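Local structure of uncharacterized NTF2-like protein (3F40) at residues A[18-23]-A[58-63]; A[35-40]-A[102-107]; A[72-77]-A[87-92]. The protein is of unknown function but belongs to the SnoaL-like branch of the NTF2 superfamily, whose cone-shaped fold often encloses a ligand-binding or catalytic pocket. All coordinates share one frame; numbering follows the deposited sequence.

Interaction 1 of 3, residues A[18-23]-A[58-63]; sequences ALNTEN and KFKYVV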
loop_
_atom_site.group_PDB
_atom_site.type_symbol
_atom_site.label_atom_id
_atom_site.label_comp_id
_atom_site.label_asym_id
_atom_site.label_seq_id
_atom_site.Cartn_x
_atom_site.Cartn_y
_atom_site.Cartn_z
ATOM N N ALA A 18 1.623 1.584 -20.336
ATOM C CA ALA A 18 1.955 0.501 -21.247
ATOM C C ALA A 18 1.098 -0.735 -20.943
ATOM O O ALA A 18 0.530 -1.361 -21.842
ATOM C CB ALA A 18 3.451 0.192 -21.217
ATOM N N LEU A 19 0.957 -1.115 -19.694
ATOM C CA LEU A 19 0.118 -2.276 -19.379
ATOM C C LEU A 19 -1.341 -2.013 -19.764
ATOM O O LEU A 19 -2.026 -2.863 -20.342
ATOM C CB LEU A 19 0.225 -2.621 -17.892
ATOM C CG LEU A 19 1.578 -3.104 -17.398
ATOM C CD1 LEU A 19 1.577 -3.259 -15.885
ATOM C CD2 LEU A 19 1.973 -4.418 -18.068
ATOM N N ASN A 20 -1.823 -0.825 -19.472
ATOM C CA ASN A 20 -3.236 -0.506 -19.744
ATOM C C ASN A 20 -3.577 -0.518 -21.224
ATOM O O ASN A 20 -4.693 -0.834 -21.599
ATOM C CB ASN A 20 -3.633 0.844 -19.149
ATOM C CG ASN A 20 -3.990 0.751 -17.687
ATOM O OD1 ASN A 20 -4.256 -0.336 -17.188
ATOM N ND2 ASN A 20 -3.993 1.895 -16.972
ATOM N N THR A 21 -2.591 -0.185 -22.027
ATOM C CA THR A 21 -2.779 -0.152 -23.475
ATOM C C THR A 21 -2.263 -1.425 -24.126
ATOM O O THR A 21 -2.110 -1.521 -25.342
ATOM C CB THR A 21 -2.125 1.065 -24.106
ATOM O OG1 THR A 21 -0.717 1.103 -23.799
ATOM C CG2 THR A 21 -2.873 2.355 -23.649
ATOM N N GLU A 22 -2.060 -2.435 -23.301
ATOM C CA GLU A 22 -1.624 -3.750 -23.757
ATOM C C GLU A 22 -0.384 -3.622 -24.658
ATOM O O GLU A 22 -0.260 -4.308 -25.685
ATOM C CB GLU A 22 -2.795 -4.554 -24.398
ATOM C CG GLU A 22 -3.932 -4.786 -23.415
ATOM C CD GLU A 22 -4.961 -5.857 -23.889
ATOM O OE1 GLU A 22 -4.845 -6.390 -25.056
ATOM O OE2 GLU A 22 -5.895 -6.112 -23.081
ATOM N N ASN A 23 0.503 -2.686 -24.307
ATOM C CA ASN A 23 1.791 -2.525 -24.953
ATOM C C ASN A 23 2.894 -3.185 -24.144
ATOM O O ASN A 23 3.633 -2.545 -23.373
ATOM C CB ASN A 23 2.112 -1.060 -25.208
ATOM C CG ASN A 23 3.290 -0.887 -26.191
ATOM O OD1 ASN A 23 4.101 -1.790 -26.410
ATOM N ND2 ASN A 23 3.410 0.326 -26.757
ATOM N N LYS A 58 -3.324 -9.708 -18.797
ATOM C CA LYS A 58 -3.932 -8.459 -19.277
ATOM C C LYS A 58 -4.687 -7.656 -18.206
ATOM O O LYS A 58 -5.793 -7.204 -18.392
ATOM C CB LYS A 58 -4.862 -8.750 -20.468
ATOM C CG LYS A 58 -4.143 -9.468 -21.603
ATOM C CD LYS A 58 -5.051 -9.706 -22.790
ATOM C CE LYS A 58 -4.233 -9.892 -24.021
ATOM N NZ LYS A 58 -3.384 -11.054 -24.031
ATOM N N PHE A 59 -4.029 -7.490 -17.070
ATOM C CA PHE A 59 -4.569 -6.691 -15.971
ATOM C C PHE A 59 -4.629 -5.226 -16.361
ATOM O O PHE A 59 -3.818 -4.754 -17.130
ATOM C CB PHE A 59 -3.716 -6.812 -14.693
ATOM C CG PHE A 59 -3.660 -8.179 -14.097
ATOM C CD1 PHE A 59 -4.670 -9.103 -14.281
ATOM C CD2 PHE A 59 -2.588 -8.517 -13.319
ATOM C CE1 PHE A 59 -4.583 -10.366 -13.670
ATOM C CE2 PHE A 59 -2.529 -9.766 -12.717
ATOM C CZ PHE A 59 -3.515 -10.671 -12.912
ATOM N N LYS A 60 -5.667 -4.562 -15.866
ATOM C CA LYS A 60 -5.880 -3.136 -16.067
ATOM C C LYS A 60 -5.889 -2.398 -14.728
ATOM O O LYS A 60 -6.326 -2.932 -13.741
ATOM C CB LYS A 60 -7.176 -2.881 -16.828
ATOM C CG LYS A 60 -7.252 -3.553 -18.184
ATOM C CD LYS A 60 -6.179 -3.046 -19.128
ATOM C CE LYS A 60 -6.221 -3.685 -20.525
ATOM N NZ LYS A 60 -5.954 -5.146 -20.523
ATOM N N TYR A 61 -5.409 -1.151 -14.729
ATOM C CA TYR A 61 -5.159 -0.389 -13.509
ATOM C C TYR A 61 -5.790 0.984 -13.566
ATOM O O TYR A 61 -5.656 1.689 -14.579
ATOM C CB TYR A 61 -3.642 -0.206 -13.316
ATOM C CG TYR A 61 -2.883 -1.505 -13.288
ATOM C CD1 TYR A 61 -2.569 -2.158 -14.458
ATOM C CD2 TYR A 61 -2.498 -2.084 -12.092
ATOM C CE1 TYR A 61 -1.889 -3.373 -14.451
ATOM C CE2 TYR A 61 -1.815 -3.289 -12.064
ATOM C CZ TYR A 61 -1.516 -3.919 -13.262
ATOM O OH TYR A 61 -0.877 -5.140 -13.328
ATOM N N VAL A 62 -6.432 1.366 -12.481
ATOM C CA VAL A 62 -6.896 2.715 -12.345
ATOM C C VAL A 62 -6.201 3.272 -11.122
ATOM O O VAL A 62 -6.447 2.826 -10.000
ATOM C CB VAL A 62 -8.409 2.811 -12.169
ATOM C CG1 VAL A 62 -8.792 4.247 -11.893
ATOM C CG2 VAL A 62 -9.169 2.236 -13.404
ATOM N N VAL A 63 -5.339 4.250 -11.369
ATOM C CA VAL A 63 -4.524 4.834 -10.313
ATOM C C VAL A 63 -5.304 5.972 -9.621
ATOM O O VAL A 63 -5.728 6.958 -10.271
ATOM C CB VAL A 63 -3.189 5.396 -10.855
ATOM C CG1 VAL A 63 -2.396 6.053 -9.726
ATOM C CG2 VAL A 63 -2.344 4.312 -11.532
HETATM O O HOH W 1 -3.097 -5.325 -19.740
#
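The carboxamide of N20 lies alongside the backbone of Y61 and engages both of its polar atoms. Y61 N donates to N20 OD1 at 2.8 Å, in the carbonyl plane and on a lone pair, while N20 ND2 returns a bond to Y61 O at 2.9 Å, about 21° out of the amide plane. This two-point grip fixes which end of the amide is oxygen. OD1 also sits at the edge of the Y61 ring, near its plane, and L19 CD1 meets the same ring obliquely, 3.8 Å from Y61 CE1.

Farther out, the extended side chain of E22 crosses that of K60 at about a right angle, and K60 NZ makes a salt bridge to E22 OE2 at 2.7 Å, donating to the oxygen's anti lone pair. Bends at chi2 and chi4 fold the lysine back, so that NZ also donates to K58 O from above the carbonyl plane. A water accepts from the same ammonium and donates to L19 O and F59 O. K58 itself turns its amine to E55 O.

E22 has positive phi, as the C-prime residue of a Schellman motif that ends the helix, with N23 N bonded to A18 O at 2.8 Å and E22 N to L19 O. The contact is a Schellman-terminated helix end, 8-20, fastened to the first residues of strand 60-69 in the alpha-plus-beta NTF2-like fold.

Interaction 2 of 3, residues A[35-40]-A[102-107]; sequences FTFNGP and LHVYFD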
loop_
_atom_site.group_PDB
_atom_site.type_symbol
_atom_site.label_atom_id
_atom_site.label_comp_id
_atom_site.label_asym_id
_atom_site.label_seq_id
_atom_site.Cartn_x
_atom_site.Cartn_y
_atom_site.Cartn_z
ATOM N N PHE A 35 14.408 -7.839 -12.449
ATOM C CA PHE A 35 13.211 -7.382 -11.720
ATOM C C PHE A 35 12.602 -8.531 -10.942
ATOM O O PHE A 35 12.504 -9.657 -11.442
ATOM C CB PHE A 35 12.222 -6.871 -12.748
ATOM C CG PHE A 35 10.807 -6.666 -12.252
ATOM C CD1 PHE A 35 10.425 -5.466 -11.685
ATOM C CD2 PHE A 35 9.851 -7.678 -12.390
ATOM C CE1 PHE A 35 9.132 -5.276 -11.284
ATOM C CE2 PHE A 35 8.561 -7.486 -11.975
ATOM C CZ PHE A 35 8.199 -6.273 -11.442
ATOM N N THR A 36 12.168 -8.229 -9.730
ATOM C CA THR A 36 11.374 -9.164 -8.978
ATOM C C THR A 36 9.971 -8.668 -8.725
ATOM O O THR A 36 9.731 -7.487 -8.597
ATOM C CB THR A 36 12.016 -9.490 -7.613
ATOM O OG1 THR A 36 12.045 -8.323 -6.788
ATOM C CG2 THR A 36 13.446 -10.034 -7.795
ATOM N N PHE A 37 9.079 -9.635 -8.664
ATOM C CA PHE A 37 7.681 -9.432 -8.301
ATOM C C PHE A 37 7.340 -10.231 -7.062
ATOM O O PHE A 37 7.684 -11.413 -6.976
ATOM C CB PHE A 37 6.734 -9.883 -9.421
ATOM C CG PHE A 37 5.298 -9.821 -9.031
ATOM C CD1 PHE A 37 4.614 -8.601 -9.054
ATOM C CD2 PHE A 37 4.618 -10.952 -8.618
ATOM C CE1 PHE A 37 3.283 -8.529 -8.669
ATOM C CE2 PHE A 37 3.288 -10.875 -8.228
ATOM C CZ PHE A 37 2.639 -9.678 -8.260
ATOM N N ASN A 38 6.627 -9.603 -6.133
ATOM C CA ASN A 38 6.003 -10.266 -5.001
ATOM C C ASN A 38 4.590 -9.797 -4.854
ATOM O O ASN A 38 4.316 -8.611 -4.790
ATOM C CB ASN A 38 6.725 -9.978 -3.732
ATOM C CG ASN A 38 7.915 -10.765 -3.595
ATOM O OD1 ASN A 38 7.918 -11.851 -2.936
ATOM N ND2 ASN A 38 8.963 -10.288 -4.170
ATOM N N GLY A 39 3.688 -10.754 -4.781
ATOM C CA GLY A 39 2.292 -10.472 -4.555
ATOM C C GLY A 39 1.696 -11.539 -3.670
ATOM O O GLY A 39 2.388 -12.509 -3.297
ATOM N N PRO A 40 0.411 -11.401 -3.360
ATOM C CA PRO A 40 -0.238 -12.386 -2.484
ATOM C C PRO A 40 -0.154 -13.824 -2.984
ATOM O O PRO A 40 -0.172 -14.802 -2.194
ATOM C CB PRO A 40 -1.694 -11.953 -2.510
ATOM C CG PRO A 40 -1.711 -10.567 -2.908
ATOM C CD PRO A 40 -0.461 -10.265 -3.688
ATOM N N LEU A 102 8.603 -4.907 -7.671
ATOM C CA LEU A 102 7.211 -4.578 -7.323
ATOM C C LEU A 102 6.774 -5.523 -6.212
ATOM O O LEU A 102 6.961 -6.730 -6.321
ATOM C CB LEU A 102 6.300 -4.750 -8.534
ATOM C CG LEU A 102 4.794 -4.651 -8.276
ATOM C CD1 LEU A 102 4.373 -3.324 -7.612
ATOM C CD2 LEU A 102 4.029 -4.829 -9.576
ATOM N N HIS A 103 6.227 -4.944 -5.152
ATOM C CA HIS A 103 5.517 -5.663 -4.133
ATOM C C HIS A 103 4.093 -5.137 -4.120
ATOM O O HIS A 103 3.913 -3.937 -3.917
ATOM C CB HIS A 103 6.135 -5.388 -2.766
ATOM C CG HIS A 103 7.464 -6.007 -2.573
ATOM N ND1 HIS A 103 8.603 -5.519 -3.180
ATOM C CD2 HIS A 103 7.851 -7.069 -1.828
ATOM C CE1 HIS A 103 9.638 -6.275 -2.826
ATOM N NE2 HIS A 103 9.203 -7.224 -2.009
ATOM N N VAL A 104 3.120 -6.003 -4.396
ATOM C CA VAL A 104 1.719 -5.566 -4.448
ATOM C C VAL A 104 0.947 -6.200 -3.293
ATOM O O VAL A 104 1.141 -7.355 -2.950
ATOM C CB VAL A 104 1.086 -5.834 -5.861
ATOM C CG1 VAL A 104 0.961 -7.292 -6.162
ATOM C CG2 VAL A 104 -0.241 -5.114 -5.990
ATOM N N TYR A 105 0.103 -5.381 -2.702
ATOM C CA TYR A 105 -0.637 -5.701 -1.481
ATOM C C TYR A 105 -2.129 -5.669 -1.743
ATOM O O TYR A 105 -2.651 -4.638 -2.120
ATOM C CB TYR A 105 -0.328 -4.696 -0.371
ATOM C CG TYR A 105 1.102 -4.558 0.022
ATOM C CD1 TYR A 105 1.961 -3.764 -0.704
ATOM C CD2 TYR A 105 1.586 -5.193 1.148
ATOM C CE1 TYR A 105 3.282 -3.620 -0.321
ATOM C CE2 TYR A 105 2.877 -5.039 1.548
ATOM C CZ TYR A 105 3.740 -4.258 0.789
ATOM O OH TYR A 105 5.036 -4.068 1.202
ATOM N N PHE A 106 -2.796 -6.776 -1.477
ATOM C CA PHE A 106 -4.233 -6.873 -1.582
ATOM C C PHE A 106 -4.730 -8.190 -1.035
ATOM O O PHE A 106 -3.948 -9.115 -0.835
ATOM C CB PHE A 106 -4.749 -6.678 -3.026
ATOM C CG PHE A 106 -4.280 -7.705 -4.039
ATOM C CD1 PHE A 106 -3.151 -7.473 -4.780
ATOM C CD2 PHE A 106 -5.048 -8.836 -4.317
ATOM C CE1 PHE A 106 -2.739 -8.365 -5.740
ATOM C CE2 PHE A 106 -4.608 -9.734 -5.269
ATOM C CZ PHE A 106 -3.469 -9.483 -5.982
ATOM N N ASP A 107 -6.036 -8.244 -0.805
ATOM C CA ASP A 107 -6.703 -9.471 -0.364
ATOM C C ASP A 107 -7.131 -10.258 -1.610
ATOM O O ASP A 107 -8.012 -9.813 -2.352
ATOM C CB ASP A 107 -7.916 -9.119 0.492
ATOM C CG ASP A 107 -8.761 -10.316 0.866
ATOM O OD1 ASP A 107 -8.379 -11.465 0.580
ATOM O OD2 ASP A 107 -9.847 -10.045 1.459
HETATM O O HOH W 2 9.580 -7.953 -5.552
#
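F37 and L102 both carry CG anti to the backbone N, which lays the two side chains side by side, pointing the same way, with L102 CD2 at the edge of the F37 ring. F35, also anti to N, brings the end of its ring against L102, with F35 CZ 3.8 Å from L102 CB. In V104 it is CG1 that occupies the crowded position between N and the carbonyl carbon; from there it meets the F37 ring obliquely, 3.6 Å from F37 CZ. F106 has the same crowded chi1 for its CG (62°), and this sets its ring under P40: P40 CG stands 3.6 Å from the ring centroid, only 8° off the normal, a CH-pi contact over the centre of the face. A side chain on G39 would clash with the F37 ring.

N38 and H103, with CG beside the backbone N in each, run together on the other face of the sheet, amide and imidazole planes 7° apart. Water 2 accepts from N38 ND2, donates to L102 O and bonds to T36 OG1, lying over one face of the H103 ring, offset toward its rim.

The backbones are paired in parallel. L102 N donates to T36 O, N38 N to L102 O and V104 N to N38 O (2.9 Å for the last), each nearly along the C=O axis. Y50 stacks on the F37 ring, and P40 packs on D107 of the second subunit. Strand 35-39 is bordered by 98-105 on one side and antiparallel 42-45 on the other, and this parallel pairing of an early strand with the last one is characteristic of the mixed, curved sheet of the NTF2-like fold.

Interaction 3 of 3, residues A[72-77]-A[87-92]; sequences DVCLIY and AASGLY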
loop_
_atom_site.group_PDB
_atom_site.type_symbol
_atom_site.label_atom_id
_atom_site.label_comp_id
_atom_site.label_asym_id
_atom_site.label_seq_id
_atom_site.Cartn_x
_atom_site.Cartn_y
_atom_site.Cartn_z
ATOM N N ASP A 72 11.529 4.861 -4.061
ATOM C CA ASP A 72 10.276 4.115 -4.055
ATOM C C ASP A 72 9.103 4.976 -4.466
ATOM O O ASP A 72 8.989 6.132 -4.112
ATOM C CB ASP A 72 9.959 3.535 -2.684
ATOM C CG ASP A 72 11.059 2.614 -2.191
ATOM O OD1 ASP A 72 11.274 1.595 -2.851
ATOM O OD2 ASP A 72 11.690 2.896 -1.156
ATOM N N VAL A 73 8.207 4.330 -5.197
ATOM C CA VAL A 73 6.914 4.861 -5.590
ATOM C C VAL A 73 5.837 3.908 -5.122
ATOM O O VAL A 73 5.951 2.704 -5.297
ATOM C CB VAL A 73 6.827 5.088 -7.138
ATOM C CG1 VAL A 73 5.379 5.400 -7.577
ATOM C CG2 VAL A 73 7.799 6.180 -7.552
ATOM N N CYS A 74 4.804 4.440 -4.485
ATOM C CA CYS A 74 3.665 3.615 -4.095
ATOM C C CYS A 74 2.380 4.112 -4.733
ATOM O O CYS A 74 1.990 5.264 -4.566
ATOM C CB CYS A 74 3.518 3.557 -2.568
ATOM S SG CYS A 74 2.481 2.170 -2.022
ATOM N N LEU A 75 1.720 3.204 -5.440
ATOM C CA LEU A 75 0.457 3.490 -6.097
ATOM C C LEU A 75 -0.689 2.859 -5.338
ATOM O O LEU A 75 -0.607 1.717 -4.908
ATOM C CB LEU A 75 0.418 2.940 -7.532
ATOM C CG LEU A 75 1.520 3.435 -8.481
ATOM C CD1 LEU A 75 1.329 2.830 -9.902
ATOM C CD2 LEU A 75 1.597 4.926 -8.557
ATOM N N ILE A 76 -1.771 3.609 -5.189
ATOM C CA ILE A 76 -3.043 3.123 -4.727
ATOM C C ILE A 76 -3.899 3.020 -5.977
ATOM O O ILE A 76 -4.175 4.009 -6.647
ATOM C CB ILE A 76 -3.691 4.093 -3.725
ATOM C CG1 ILE A 76 -2.787 4.322 -2.514
ATOM C CG2 ILE A 76 -5.060 3.611 -3.273
ATOM C CD1 ILE A 76 -2.448 3.076 -1.717
ATOM N N TYR A 77 -4.269 1.795 -6.317
ATOM C CA TYR A 77 -4.960 1.556 -7.557
ATOM C C TYR A 77 -5.933 0.392 -7.486
ATOM O O TYR A 77 -5.800 -0.522 -6.684
ATOM C CB TYR A 77 -3.971 1.382 -8.717
ATOM C CG TYR A 77 -2.780 0.405 -8.603
ATOM C CD1 TYR A 77 -2.693 -0.579 -7.640
ATOM C CD2 TYR A 77 -1.769 0.476 -9.534
ATOM C CE1 TYR A 77 -1.582 -1.431 -7.578
ATOM C CE2 TYR A 77 -0.672 -0.356 -9.515
ATOM C CZ TYR A 77 -0.574 -1.314 -8.529
ATOM O OH TYR A 77 0.531 -2.163 -8.503
ATOM N N ALA A 87 -8.970 -3.666 -4.993
ATOM C CA ALA A 87 -8.242 -2.501 -4.515
ATOM C C ALA A 87 -6.914 -2.965 -3.953
ATOM O O ALA A 87 -6.858 -3.806 -3.063
ATOM C CB ALA A 87 -9.024 -1.723 -3.445
ATOM N N ALA A 88 -5.849 -2.344 -4.441
ATOM C CA ALA A 88 -4.488 -2.733 -4.081
ATOM C C ALA A 88 -3.594 -1.525 -3.853
ATOM O O ALA A 88 -3.907 -0.397 -4.231
ATOM C CB ALA A 88 -3.864 -3.584 -5.221
ATOM N N SER A 89 -2.463 -1.814 -3.234
ATOM C CA SER A 89 -1.361 -0.882 -3.097
ATOM C C SER A 89 -0.130 -1.528 -3.729
ATOM O O SER A 89 0.190 -2.638 -3.394
ATOM C CB SER A 89 -1.109 -0.579 -1.617
ATOM O OG SER A 89 -0.016 0.296 -1.469
ATOM N N GLY A 90 0.547 -0.818 -4.616
ATOM C CA GLY A 90 1.712 -1.349 -5.315
ATOM C C GLY A 90 2.929 -0.517 -4.986
ATOM O O GLY A 90 2.940 0.701 -5.170
ATOM N N LEU A 91 3.974 -1.186 -4.498
ATOM C CA LEU A 91 5.223 -0.555 -4.097
ATOM C C LEU A 91 6.306 -0.902 -5.120
ATOM O O LEU A 91 6.699 -2.057 -5.272
ATOM C CB LEU A 91 5.624 -1.061 -2.722
ATOM C CG LEU A 91 6.950 -0.582 -2.176
ATOM C CD1 LEU A 91 6.949 0.923 -1.913
ATOM C CD2 LEU A 91 7.278 -1.371 -0.896
ATOM N N TYR A 92 6.736 0.116 -5.863
ATOM C CA TYR A 92 7.723 -0.001 -6.921
ATOM C C TYR A 92 9.047 0.585 -6.447
ATOM O O TYR A 92 9.080 1.735 -5.969
ATOM C CB TYR A 92 7.247 0.760 -8.182
ATOM C CG TYR A 92 5.965 0.265 -8.763
ATOM C CD1 TYR A 92 4.745 0.601 -8.205
ATOM C CD2 TYR A 92 5.955 -0.519 -9.881
ATOM C CE1 TYR A 92 3.562 0.084 -8.708
ATOM C CE2 TYR A 92 4.766 -1.048 -10.388
ATOM C CZ TYR A 92 3.573 -0.754 -9.782
ATOM O OH TYR A 92 2.395 -1.282 -10.250
#
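Six backbone hydrogen bonds join the antiparallel strands, two at each hydrogen-bonded pair: V73 with Y92, L75 with G90 and Y77 with A88. They are short and nearly straight, V73 N to Y92 O being 2.8 Å at 173°. CA-H...O contacts fill in between, such as C74 CA to G90 O at 3.2 Å.

Among polar side chains, Y77 and Y92 reach toward each other tip to tip, Y77 OH and Y92 OH hydrogen-bonded at 2.7 Å. With CG in the crowded position (chi1 50°), the Y77 ring runs along the sheet and brings Y77 OH close to G90 CA, where a side chain on G90 would collide with it. On the opposite face, C74 SG lies 3.2 Å from S89 OG, whose hydrogen-bond partner is S89 of the second subunit.

The apolar contacts lie mainly on the tyrosine face. L75 CD1 touches Y92 CE1 at 3.7 Å, the two side chains crossing at about a right angle; L75 CB lies over one face of the Y77 ring, toward its rim, and Y77 CE1 rests against A88 CB. An alanine in place of Y77 would remove the ring and the hydroxyl bonded to Y92 OH, and would probably loosen the packing of L75 and A88 on this face.

These strands form the hairpin 72-81/84-95 in mid-sheet, between 60-69 and 98-105. Helix 8-20 packs V12 and I16 on the face of V73, L75 and Y92, whereas F67 and Y105 of the second subunit cover the face of C74, I76 and L91.

How the interactions relate
All three contacts draw on one mixed sheet, ordered 42-45, 35-39, 98-105, 84-95, 72-81, 60-69. Interaction 3 holds its middle; interaction 2 lies on one side, with centres about 9 Å away, and interaction 1 on the other, about 14 Å away. Interactions 1 and 2 do not touch, their centres being about 16 Å apart. Y61 meets Y77 between interactions 1 and 3, while H103 O to L91 N and Y105 N to S89 O, probable hydrogen bonds, join interactions 2 and 3. Along the chain, 35-40 falls between the segments of interaction 1, and 102-107 follows everything else. Interactions 2 and 3 also touch the second subunit, so the sheet serves both fold and dimer.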